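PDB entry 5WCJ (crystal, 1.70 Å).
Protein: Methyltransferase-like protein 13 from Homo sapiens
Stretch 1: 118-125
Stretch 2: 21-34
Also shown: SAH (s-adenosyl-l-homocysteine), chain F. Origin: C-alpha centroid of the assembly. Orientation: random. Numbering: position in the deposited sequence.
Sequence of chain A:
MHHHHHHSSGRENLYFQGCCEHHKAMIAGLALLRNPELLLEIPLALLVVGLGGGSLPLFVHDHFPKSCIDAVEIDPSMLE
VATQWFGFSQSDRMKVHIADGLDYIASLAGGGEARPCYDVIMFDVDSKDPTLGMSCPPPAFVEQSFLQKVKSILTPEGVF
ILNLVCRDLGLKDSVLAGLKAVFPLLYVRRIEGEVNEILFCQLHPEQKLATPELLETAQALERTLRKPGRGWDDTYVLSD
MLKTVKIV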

# COMPACT_ATOMS: atom_id res chain seq x y z
N TYR A 118 -5.46 7.44 -6.41
CA TYR A 118 -4.49 6.36 -6.37
C TYR A 118 -5.11 5.05 -6.80
O TYR A 118 -6.24 4.72 -6.42
CB TYR A 118 -3.89 6.22 -4.97
CG TYR A 118 -3.08 7.42 -4.54
CD1 TYR A 118 -1.75 7.57 -4.96
CD2 TYR A 118 -3.62 8.39 -3.73
CE1 TYR A 118 -1.00 8.67 -4.59
CE2 TYR A 118 -2.88 9.50 -3.35
CZ TYR A 118 -1.56 9.63 -3.79
OH TYR A 118 -0.78 10.69 -3.41
N ASP A 119 -4.32 4.25 -7.52
CA ASP A 119 -4.71 2.88 -7.84
C ASP A 119 -4.63 1.96 -6.60
O ASP A 119 -5.41 1.03 -6.45
CB ASP A 119 -3.83 2.33 -8.96
CG ASP A 119 -3.92 3.16 -10.24
OD1 ASP A 119 -5.01 3.21 -10.82
OD2 ASP A 119 -2.91 3.77 -10.62
N VAL A 120 -3.65 2.21 -5.75
CA VAL A 120 -3.40 1.38 -4.60
C VAL A 120 -3.06 2.28 -3.42
O VAL A 120 -2.25 3.17 -3.54
CB VAL A 120 -2.21 0.41 -4.82
CG1 VAL A 120 -1.99 -0.46 -3.59
CG2 VAL A 120 -2.41 -0.47 -6.04
N ILE A 121 -3.67 2.00 -2.28
CA ILE A 121 -3.30 2.65 -1.04
C ILE A 121 -2.92 1.56 -0.04
O ILE A 121 -3.72 0.66 0.23
CB ILE A 121 -4.44 3.54 -0.49
CG1 ILE A 121 -4.78 4.67 -1.47
CG2 ILE A 121 -4.08 4.10 0.87
CD1 ILE A 121 -6.01 5.46 -1.07
N MET A 122 -1.71 1.65 0.51
CA MET A 122 -1.21 0.68 1.48
C MET A 122 -1.01 1.34 2.82
O MET A 122 -0.32 2.38 2.90
CB MET A 122 0.11 0.06 1.00
CG MET A 122 -0.01 -0.85 -0.20
SD MET A 122 1.62 -1.56 -0.61
CE MET A 122 1.16 -2.66 -1.94
N PHE A 123 -1.56 0.71 3.87
CA PHE A 123 -1.26 1.12 5.26
C PHE A 123 -0.37 0.08 5.88
O PHE A 123 -0.79 -1.07 6.08
CB PHE A 123 -2.55 1.23 6.08
CG PHE A 123 -3.39 2.45 5.81
CD1 PHE A 123 -3.08 3.38 4.82
CD2 PHE A 123 -4.56 2.66 6.55
CE1 PHE A 123 -3.87 4.48 4.59
CE2 PHE A 123 -5.35 3.77 6.32
CZ PHE A 123 -5.02 4.65 5.32
N ASP A 124 0.87 0.49 6.19
CA ASP A 124 1.86 -0.32 6.89
C ASP A 124 2.31 0.49 8.08
O ASP A 124 3.49 0.78 8.26
CB ASP A 124 3.03 -0.61 5.93
CG ASP A 124 3.97 -1.70 6.40
OD1 ASP A 124 3.57 -2.53 7.24
OD2 ASP A 124 5.15 -1.73 5.90
N VAL A 125 1.33 0.93 8.87
CA VAL A 125 1.58 1.90 9.93
C VAL A 125 1.49 1.22 11.29
O VAL A 125 0.57 0.45 11.55
CB VAL A 125 0.70 3.16 9.76
CG1 VAL A 125 -0.74 2.83 9.49
CG2 VAL A 125 0.83 4.09 10.96
CG SAH F . 6.55 -0.70 9.07
SD SAH F . 7.15 0.27 10.49
C5' SAH F . 5.76 1.36 10.87
C4' SAH F . 6.04 2.73 10.28
O4' SAH F . 4.87 3.56 10.47
C3' SAH F . 7.21 3.46 10.96
O3' SAH F . 8.09 4.00 9.98
C2' SAH F . 6.51 4.57 11.76
O2' SAH F . 7.25 5.77 11.95
C1' SAH F . 5.35 4.85 10.82
N9 SAH F . 4.23 5.58 11.41
C8 SAH F . 3.71 5.43 12.67
N7 SAH F . 2.65 6.17 12.91
C5 SAH F . 2.46 6.85 11.72
C6 SAH F . 1.49 7.78 11.30
N6 SAH F . 0.47 8.19 12.09
N1 SAH F . 1.59 8.28 10.05
C2 SAH F . 2.61 7.87 9.27
N3 SAH F . 3.57 6.99 9.55
C4 SAH F . 3.44 6.50 10.79
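Stretch 2, residues 21-34: EHHKAMIAGLALLR

The contact is anchored at one carboxylate. Asp124, just past the C-terminal end of the strand, takes hydrogen bonds from two consecutive histidines of stretch 2: His23 NE2 donates to Asp124 OD2 at 2.7 Å, and His22 NE2 donates to Asp124 OD1 at 3.1 Å. Each oxygen lies at the edge of its imidazole, near the ring plane, where an N-H can point at it. The CA-to-CB bonds of both histidines point sideways to stretch 1, and the ring ends come nearer; chi1 is p in His22 and m in His23, and these different rotamers bring neighbouring residues to the same acid group.

From this anchor the backbones run in opposite senses. Stretch 2 begins as a helix, with i to i+4 bonds such as Met26 N to His22 O (3.0 Å), which passes strand 120-123 at 160°, nearly antiparallel, with the axes 10.4 Å apart at closest approach. Residues 29-32 are 3-10, and the register continues backward along stretch 1: Met122 faces Met26 (CA to CA, 7.8 Å), Val120 faces Leu30 (CA to CA, 7.7 Å) and Asp119 faces Leu33 (CA to CA, 8.0 Å).

Strand alternation sets the packing. Val120 and Met122 point toward stretch 2, whereas Ile121 is out of its reach. Met26, with chi3 at 83°, brings its CE to 3.5 Å from Phe123 O and 4.1 Å from Met122 CB, and the same CE lies 4.1 Å from Asp124 CB, beside the polar anchor. The extended Met122 side chain places its own CE 3.8 Å from Met26 O. Farther along, Val120 CG2 meets Leu30 CD2 at 3.5 Å and Leu33 CD1 at 3.7 Å, while Leu33 CD2 lies 3.7 Å from Asp119 O. The rule is a polar clamp at one end and a run of apolar contacts leading away from it; the two stretches bury 415 Å², both sides summed.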

# COMPACT_ATOMS: atom_id res chain seq x y z
N GLU A 21 7.60 -11.43 5.20
CA GLU A 21 6.40 -12.17 4.82
C GLU A 21 5.16 -11.29 4.70
O GLU A 21 4.40 -11.48 3.77
CB GLU A 21 6.14 -13.36 5.75
CG GLU A 21 7.05 -14.55 5.49
CD GLU A 21 6.87 -15.14 4.09
OE1 GLU A 21 5.77 -15.63 3.76
OE2 GLU A 21 7.85 -15.13 3.32
N HIS A 22 4.97 -10.32 5.59
CA HIS A 22 3.77 -9.48 5.46
C HIS A 22 3.90 -8.53 4.28
O HIS A 22 2.91 -8.24 3.62
CB HIS A 22 3.32 -8.83 6.78
CG HIS A 22 4.00 -7.54 7.12
ND1 HIS A 22 5.13 -7.48 7.90
CD2 HIS A 22 3.65 -6.26 6.85
CE1 HIS A 22 5.48 -6.21 8.07
NE2 HIS A 22 4.60 -5.45 7.44
N HIS A 23 5.12 -8.10 3.96
CA HIS A 23 5.32 -7.30 2.74
C HIS A 23 5.01 -8.04 1.46
O HIS A 23 4.34 -7.50 0.58
CB HIS A 23 6.71 -6.66 2.70
CG HIS A 23 6.85 -5.52 3.65
ND1 HIS A 23 8.08 -5.05 4.06
CD2 HIS A 23 5.92 -4.75 4.28
CE1 HIS A 23 7.91 -4.04 4.89
NE2 HIS A 23 6.61 -3.84 5.05
N LYS A 24 5.49 -9.29 1.35
CA LYS A 24 5.13 -10.14 0.20
C LYS A 24 3.62 -10.28 0.03
O LYS A 24 3.10 -10.20 -1.09
CB LYS A 24 5.74 -11.53 0.36
CG LYS A 24 7.25 -11.58 0.26
CD LYS A 24 7.75 -12.97 0.62
CE LYS A 24 9.24 -13.12 0.40
NZ LYS A 24 9.81 -14.16 1.30
N ALA A 25 2.92 -10.49 1.13
CA ALA A 25 1.44 -10.54 1.11
C ALA A 25 0.78 -9.24 0.66
O ALA A 25 -0.21 -9.27 -0.07
CB ALA A 25 0.93 -10.95 2.47
N MET A 26 1.31 -8.08 1.10
CA MET A 26 0.74 -6.79 0.67
C MET A 26 0.93 -6.56 -0.84
O MET A 26 -0.02 -6.20 -1.53
CB MET A 26 1.30 -5.62 1.48
CG MET A 26 0.89 -5.69 2.94
SD MET A 26 1.73 -4.47 3.94
CE MET A 26 0.69 -3.07 3.63
N ILE A 27 2.13 -6.84 -1.33
CA ILE A 27 2.46 -6.73 -2.75
C ILE A 27 1.54 -7.66 -3.58
O ILE A 27 1.08 -7.28 -4.65
CB ILE A 27 3.97 -7.03 -2.98
CG1 ILE A 27 4.83 -5.90 -2.39
CG2 ILE A 27 4.27 -7.16 -4.47
CD1 ILE A 27 6.25 -6.32 -2.03
N ALA A 28 1.22 -8.82 -3.04
CA ALA A 28 0.30 -9.77 -3.70
C ALA A 28 -1.05 -9.16 -4.03
O ALA A 28 -1.69 -9.57 -5.00
CB ALA A 28 0.15 -11.04 -2.87
N GLY A 29 -1.49 -8.16 -3.24
CA GLY A 29 -2.73 -7.47 -3.50
C GLY A 29 -2.85 -6.74 -4.80
O GLY A 29 -3.98 -6.45 -5.25
N LEU A 30 -1.71 -6.40 -5.40
CA LEU A 30 -1.71 -5.81 -6.74
C LEU A 30 -2.40 -6.72 -7.78
O LEU A 30 -2.94 -6.24 -8.79
CB LEU A 30 -0.29 -5.48 -7.18
CG LEU A 30 0.51 -4.49 -6.35
CD1 LEU A 30 1.93 -4.33 -6.89
CD2 LEU A 30 -0.19 -3.16 -6.30
N ALA A 31 -2.41 -8.03 -7.52
CA ALA A 31 -3.15 -8.97 -8.40
C ALA A 31 -4.66 -8.68 -8.52
O ALA A 31 -5.27 -9.05 -9.52
CB ALA A 31 -2.90 -10.39 -7.96
N LEU A 32 -5.26 -7.98 -7.55
CA LEU A 32 -6.67 -7.60 -7.65
C LEU A 32 -6.97 -6.43 -8.60
O LEU A 32 -8.14 -6.08 -8.77
CB LEU A 32 -7.26 -7.28 -6.26
CG LEU A 32 -7.12 -8.39 -5.22
CD1 LEU A 32 -7.62 -7.92 -3.87
CD2 LEU A 32 -7.88 -9.63 -5.67
N LEU A 33 -5.94 -5.81 -9.18
CA LEU A 33 -6.17 -4.68 -10.09
C LEU A 33 -6.58 -5.04 -11.53
O LEU A 33 -7.49 -4.43 -12.08
CB LEU A 33 -4.93 -3.81 -10.17
CG LEU A 33 -4.60 -2.96 -8.96
CD1 LEU A 33 -3.21 -2.40 -9.12
CD2 LEU A 33 -5.62 -1.83 -8.80
N ARG A 34 -5.89 -5.98 -12.15
CA ARG A 34 -5.99 -6.13 -13.63
C ARG A 34 -4.93 -7.09 -14.16
O ARG A 34 -4.02 -7.49 -13.42
CB ARG A 34 -5.83 -4.78 -14.35